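Local coordinates for 5'-AMP-activated protein kinase subunit beta (Schizosaccharomyces pombe, PDB 2QRD) that serves as the beta subunit of AMP-activated protein kinase, probably holding the heterotrimer together and directing where the kinase, needed for adapting to low glucose, goes and what it phosphorylates, at residues His34-Ser42 / Leu53-His63. Sequence-based numbering, arbitrary orientation.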
ATOM      1  N   HIS B  34     -21.632  17.620   5.019  1.00 50.67           N
ATOM      2  CA  HIS B  34     -20.850  16.752   4.149  1.00 51.55           C
ATOM      3  C   HIS B  34     -19.396  16.490   4.589  1.00 51.69           C
ATOM      4  O   HIS B  34     -18.797  15.509   4.142  1.00 51.90           O
ATOM      5  CB  HIS B  34     -20.976  17.167   2.669  1.00 52.30           C
ATOM      6  CG  HIS B  34     -20.264  18.440   2.316  1.00 55.01           C
ATOM      7  ND1 HIS B  34     -20.766  19.691   2.618  1.00 57.91           N
ATOM      8  CD2 HIS B  34     -19.104  18.655   1.650  1.00 56.54           C
ATOM      9  CE1 HIS B  34     -19.932  20.617   2.175  1.00 58.36           C
ATOM     10  NE2 HIS B  34     -18.914  20.016   1.588  1.00 58.38           N
ATOM     11  N   LEU B  35     -18.860  17.315   5.500  1.00 51.56           N
ATOM     12  CA  LEU B  35     -17.512  17.096   6.084  1.00 51.36           C
ATOM     13  C   LEU B  35     -17.515  16.321   7.403  1.00 51.85           C
ATOM     14  O   LEU B  35     -16.522  16.299   8.143  1.00 51.67           O
ATOM     15  CB  LEU B  35     -16.773  18.431   6.282  1.00 50.45           C
ATOM     16  CG  LEU B  35     -16.221  19.156   5.046  1.00 48.75           C
ATOM     17  CD1 LEU B  35     -16.076  20.648   5.329  1.00 42.77           C
ATOM     18  CD2 LEU B  35     -14.904  18.547   4.567  1.00 45.43           C
ATOM     19  N   GLU B  36     -18.642  15.700   7.698  1.00 53.01           N
ATOM     20  CA  GLU B  36     -18.814  14.930   8.919  1.00 54.33           C
ATOM     21  C   GLU B  36     -18.481  13.459   8.738  1.00 54.45           C
ATOM     22  O   GLU B  36     -18.123  12.785   9.699  1.00 55.06           O
ATOM     23  CB  GLU B  36     -20.238  15.103   9.473  1.00 54.42           C
ATOM     24  CG  GLU B  36     -20.413  16.402  10.292  1.00 55.21           C
ATOM     25  CD  GLU B  36     -21.865  16.757  10.588  1.00 56.01           C
ATOM     26  OE1 GLU B  36     -22.723  15.835  10.656  1.00 57.07           O
ATOM     27  OE2 GLU B  36     -22.152  17.973  10.755  1.00 58.94           O
ATOM     28  N   LYS B  37     -18.601  12.943   7.524  1.00 54.71           N
ATOM     29  CA  LYS B  37     -18.315  11.532   7.321  1.00 55.92           C
ATOM     30  C   LYS B  37     -17.174  11.335   6.336  1.00 55.23           C
ATOM     31  O   LYS B  37     -17.196  11.858   5.231  1.00 55.52           O
ATOM     32  CB  LYS B  37     -19.578  10.741   6.902  1.00 55.80           C
ATOM     33  CG  LYS B  37     -20.155  11.154   5.532  1.00 57.58           C
ATOM     34  CD  LYS B  37     -21.484  10.455   5.226  1.00 57.76           C
ATOM     35  CE  LYS B  37     -22.270  11.206   4.146  1.00 59.77           C
ATOM     36  NZ  LYS B  37     -23.638  10.621   3.951  1.00 60.39           N
ATOM     37  N   CYS B  38     -16.188  10.561   6.760  1.00 55.40           N
ATOM     38  CA  CYS B  38     -15.044  10.213   5.930  1.00 54.30           C
ATOM     39  C   CYS B  38     -15.188   8.771   5.424  1.00 52.67           C
ATOM     40  O   CYS B  38     -15.515   7.880   6.207  1.00 52.44           O
ATOM     41  CB  CYS B  38     -13.748  10.451   6.720  1.00 54.11           C
ATOM     42  SG  CYS B  38     -12.304   9.766   5.944  1.00 58.77           S
ATOM     43  N   ILE B  39     -14.988   8.556   4.112  1.00 51.45           N
ATOM     44  CA  ILE B  39     -15.239   7.235   3.497  1.00 50.22           C
ATOM     45  C   ILE B  39     -14.237   6.174   3.902  1.00 49.72           C
ATOM     46  O   ILE B  39     -14.460   4.996   3.623  1.00 49.78           O
ATOM     47  CB  ILE B  39     -15.357   7.219   1.927  1.00 50.15           C
ATOM     48  CG1 ILE B  39     -14.013   7.521   1.243  1.00 50.76           C
ATOM     49  CG2 ILE B  39     -16.525   8.093   1.430  1.00 50.11           C
ATOM     50  CD1 ILE B  39     -13.973   7.106  -0.220  1.00 49.76           C
ATOM     51  N   LEU B  40     -13.143   6.574   4.553  1.00 48.90           N
ATOM     52  CA  LEU B  40     -12.142   5.604   4.998  1.00 48.08           C
ATOM     53  C   LEU B  40     -12.673   4.768   6.136  1.00 48.38           C
ATOM     54  O   LEU B  40     -12.232   3.634   6.326  1.00 48.29           O
ATOM     55  CB  LEU B  40     -10.823   6.257   5.394  1.00 47.67           C
ATOM     56  CG  LEU B  40      -9.809   6.431   4.267  1.00 46.19           C
ATOM     57  CD1 LEU B  40      -8.564   7.057   4.813  1.00 41.92           C
ATOM     58  CD2 LEU B  40      -9.469   5.099   3.570  1.00 46.56           C
ATOM     59  N   ASN B  41     -13.618   5.331   6.882  1.00 48.34           N
ATOM     60  CA  ASN B  41     -14.239   4.635   7.991  1.00 49.17           C
ATOM     61  C   ASN B  41     -15.181   3.525   7.545  1.00 49.81           C
ATOM     62  O   ASN B  41     -15.889   2.927   8.350  1.00 49.70           O
ATOM     63  CB  ASN B  41     -14.977   5.632   8.861  1.00 49.17           C
ATOM     64  CG  ASN B  41     -14.071   6.623   9.438  1.00 47.44           C
ATOM     65  OD1 ASN B  41     -12.900   6.343   9.616  1.00 46.03           O
ATOM     66  ND2 ASN B  41     -14.585   7.808   9.728  1.00 46.96           N
ATOM     67  N   SER B  42     -15.158   3.263   6.245  1.00 50.95           N
ATOM     68  CA  SER B  42     -15.961   2.225   5.631  1.00 51.96           C
ATOM     69  C   SER B  42     -15.089   1.004   5.298  1.00 52.32           C
ATOM     70  O   SER B  42     -13.913   1.147   4.942  1.00 52.17           O
ATOM     71  CB  SER B  42     -16.648   2.804   4.387  1.00 51.85           C
ATOM     72  OG  SER B  42     -16.859   1.829   3.390  1.00 53.06           O
ATOM     73  N   LEU B  53     -13.713   0.817  -1.398  1.00 49.48           N
ATOM     74  CA  LEU B  53     -14.419   1.881  -0.695  1.00 49.60           C
ATOM     75  C   LEU B  53     -15.675   2.217  -1.467  1.00 49.88           C
ATOM     76  O   LEU B  53     -15.804   1.812  -2.628  1.00 49.61           O
ATOM     77  CB  LEU B  53     -13.536   3.120  -0.572  1.00 49.21           C
ATOM     78  CG  LEU B  53     -12.238   2.970   0.194  1.00 48.12           C
ATOM     79  CD1 LEU B  53     -11.457   4.212  -0.065  1.00 50.76           C
ATOM     80  CD2 LEU B  53     -12.556   2.846   1.666  1.00 49.90           C
ATOM     81  N   PRO B  54     -16.626   2.935  -0.823  1.00 50.78           N
ATOM     82  CA  PRO B  54     -17.705   3.499  -1.636  1.00 50.85           C
ATOM     83  C   PRO B  54     -17.166   4.651  -2.498  1.00 51.72           C
ATOM     84  O   PRO B  54     -16.067   5.174  -2.239  1.00 50.67           O
ATOM     85  CB  PRO B  54     -18.716   4.001  -0.603  1.00 50.63           C
ATOM     86  CG  PRO B  54     -17.952   4.171   0.661  1.00 49.80           C
ATOM     87  CD  PRO B  54     -16.793   3.230   0.621  1.00 50.46           C
ATOM     88  N   ASN B  55     -17.920   5.003  -3.537  1.00 52.88           N
ATOM     89  CA  ASN B  55     -17.609   6.172  -4.342  1.00 54.25           C
ATOM     90  C   ASN B  55     -17.657   7.430  -3.497  1.00 54.79           C
ATOM     91  O   ASN B  55     -18.551   7.596  -2.664  1.00 55.51           O
ATOM     92  CB  ASN B  55     -18.551   6.274  -5.548  1.00 54.69           C
ATOM     93  CG  ASN B  55     -18.340   5.142  -6.535  1.00 55.10           C
ATOM     94  OD1 ASN B  55     -17.303   4.476  -6.523  1.00 58.53           O
ATOM     95  ND2 ASN B  55     -19.322   4.903  -7.373  1.00 56.23           N
ATOM     96  N   PRO B  56     -16.677   8.314  -3.683  1.00 55.34           N
ATOM     97  CA  PRO B  56     -16.640   9.468  -2.798  1.00 55.86           C
ATOM     98  C   PRO B  56     -17.551  10.587  -3.278  1.00 56.38           C
ATOM     99  O   PRO B  56     -17.968  10.610  -4.430  1.00 56.72           O
ATOM    100  CB  PRO B  56     -15.181   9.910  -2.882  1.00 55.70           C
ATOM    101  CG  PRO B  56     -14.780   9.561  -4.280  1.00 55.98           C
ATOM    102  CD  PRO B  56     -15.587   8.333  -4.678  1.00 54.95           C
ATOM    103  N   ASN B  57     -17.875  11.492  -2.375  1.00 57.24           N
ATOM    104  CA  ASN B  57     -18.502  12.748  -2.736  1.00 57.85           C
ATOM    105  C   ASN B  57     -17.464  13.552  -3.537  1.00 57.90           C
ATOM    106  O   ASN B  57     -16.377  13.878  -3.027  1.00 57.48           O
ATOM    107  CB  ASN B  57     -18.916  13.473  -1.450  1.00 58.10           C
ATOM    108  CG  ASN B  57     -19.725  14.720  -1.693  1.00 58.51           C
ATOM    109  OD1 ASN B  57     -19.839  15.224  -2.813  1.00 59.71           O
ATOM    110  ND2 ASN B  57     -20.292  15.245  -0.618  1.00 60.78           N
ATOM    111  N   HIS B  58     -17.801  13.823  -4.797  1.00 57.97           N
ATOM    112  CA  HIS B  58     -16.952  14.588  -5.697  1.00 58.54           C
ATOM    113  C   HIS B  58     -16.539  15.944  -5.123  1.00 58.24           C
ATOM    114  O   HIS B  58     -15.469  16.453  -5.471  1.00 58.77           O
ATOM    115  CB  HIS B  58     -17.611  14.767  -7.070  1.00 59.06           C
ATOM    116  CG  HIS B  58     -18.162  13.493  -7.655  1.00 62.40           C
ATOM    117  ND1 HIS B  58     -17.484  12.286  -7.606  1.00 62.78           N
ATOM    118  CD2 HIS B  58     -19.329  13.243  -8.305  1.00 63.47           C
ATOM    119  CE1 HIS B  58     -18.213  11.350  -8.189  1.00 62.55           C
ATOM    120  NE2 HIS B  58     -19.334  11.903  -8.622  1.00 64.64           N
ATOM    121  N   VAL B  59     -17.342  16.524  -4.230  1.00 57.49           N
ATOM    122  CA  VAL B  59     -16.907  17.771  -3.589  1.00 57.01           C
ATOM    123  C   VAL B  59     -15.802  17.583  -2.530  1.00 56.64           C
ATOM    124  O   VAL B  59     -15.197  18.569  -2.124  1.00 57.08           O
ATOM    125  CB  VAL B  59     -18.078  18.674  -3.039  1.00 57.31           C
ATOM    126  CG1 VAL B  59     -19.072  19.067  -4.148  1.00 56.08           C
ATOM    127  CG2 VAL B  59     -18.773  18.022  -1.851  1.00 57.89           C
ATOM    128  N   LEU B  60     -15.540  16.348  -2.089  1.00 55.58           N
ATOM    129  CA  LEU B  60     -14.549  16.098  -1.034  1.00 54.77           C
ATOM    130  C   LEU B  60     -13.234  15.518  -1.559  1.00 54.64           C
ATOM    131  O   LEU B  60     -12.400  15.003  -0.793  1.00 55.32           O
ATOM    132  CB  LEU B  60     -15.126  15.189   0.054  1.00 54.57           C
ATOM    133  CG  LEU B  60     -16.433  15.611   0.745  1.00 54.47           C
ATOM    134  CD1 LEU B  60     -16.983  14.480   1.625  1.00 50.29           C
ATOM    135  CD2 LEU B  60     -16.238  16.906   1.530  1.00 53.40           C
ATOM    136  N   LEU B  61     -13.063  15.597  -2.869  1.00 53.87           N
ATOM    137  CA  LEU B  61     -11.809  15.294  -3.530  1.00 53.12           C
ATOM    138  C   LEU B  61     -10.653  16.224  -3.083  1.00 53.09           C
ATOM    139  O   LEU B  61     -10.800  17.448  -3.005  1.00 52.92           O
ATOM    140  CB  LEU B  61     -12.014  15.341  -5.049  1.00 52.89           C
ATOM    141  CG  LEU B  61     -12.266  14.007  -5.781  1.00 52.20           C
ATOM    142  CD1 LEU B  61     -12.891  12.930  -4.908  1.00 50.85           C
ATOM    143  CD2 LEU B  61     -13.099  14.228  -7.022  1.00 51.60           C
ATOM    144  N   ASN B  62      -9.515  15.608  -2.782  1.00 52.50           N
ATOM    145  CA  ASN B  62      -8.319  16.289  -2.285  1.00 52.62           C
ATOM    146  C   ASN B  62      -8.534  17.268  -1.129  1.00 51.38           C
ATOM    147  O   ASN B  62      -7.909  18.309  -1.046  1.00 51.90           O
ATOM    148  CB  ASN B  62      -7.448  16.827  -3.439  1.00 53.29           C
ATOM    149  CG  ASN B  62      -6.805  15.685  -4.292  1.00 55.47           C
ATOM    150  OD1 ASN B  62      -6.909  15.689  -5.519  1.00 58.73           O
ATOM    151  ND2 ASN B  62      -6.181  14.701  -3.633  1.00 56.61           N
ATOM    152  N   HIS B  63      -9.440  16.890  -0.232  1.00 50.49           N
ATOM    153  CA  HIS B  63      -9.510  17.427   1.119  1.00 48.57           C
ATOM    154  C   HIS B  63      -8.711  16.515   2.033  1.00 48.34           C
ATOM    155  O   HIS B  63      -8.846  15.293   1.997  1.00 47.93           O
ATOM    156  CB  HIS B  63     -10.965  17.488   1.609  1.00 48.54           C
ATOM    157  CG  HIS B  63     -11.760  18.598   0.997  1.00 45.96           C
ATOM    158  ND1 HIS B  63     -12.031  19.772   1.665  1.00 45.20           N
ATOM    159  CD2 HIS B  63     -12.320  18.726  -0.224  1.00 42.94           C
ATOM    160  CE1 HIS B  63     -12.725  20.578   0.881  1.00 43.14           C
ATOM    161  NE2 HIS B  63     -12.906  19.969  -0.274  1.00 43.74           N
TER
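Leu60 N donates to Asn57 O (2.8 Å), closing a turn that presents Leu60 to His34 and Leu35. Asn57 adds an Asx turn: its OD1 accepts from Val59 N at 3.2 Å in a nearly straight bond. The donor stands well above the carbonyl plane, 53° out of it. Asparagine suits this place because its short amide reaches back to its own chain while ND2 rests near His34 CB. These turns belong to the interaction domain of the beta subunit, where two loops flank helix 46-49 and pack on each other without a hydrogen bond between them.

At one end, Leu60 spreads its two methyls: CD1 lies 3.3 Å from His34 O, and CD2 meets the edge of the imidazole at His34 CD2 (3.4 Å). The same Leu60 CD2 touches Leu35 CD2 (3.7 Å), and the Leu35 side chain also packs on Tyr83 of the kinase subunit. Cutting Leu60 back to alanine would probably leave the His34 ring edge and the Leu35 methyl without their shared partner and open a gap between the loops.

The other end centres on Ile39. With CG1 held between the backbone N and the carbonyl carbon (chi1 69°), the long CG1-CD1 arm of isoleucine lets one methyl touch Leu53 CD1 (3.8 Å) and Pro56 CB, while its branched CB sits against Pro54 CG. Strand 85-93 packs against this end, with Thr88 touching Ile39 and Leu53, and Tyr86 touching Pro56. Leu53 follows closely after Ser51, which binds ADP in a site shared with the gamma subunit. Leu53 CD2 lies 3.5 Å from Ile39 O, the oxygen that accepts from Ser42 N, while the compact Ser42 side chain brings OG to 3.1 Å from Pro54 CD.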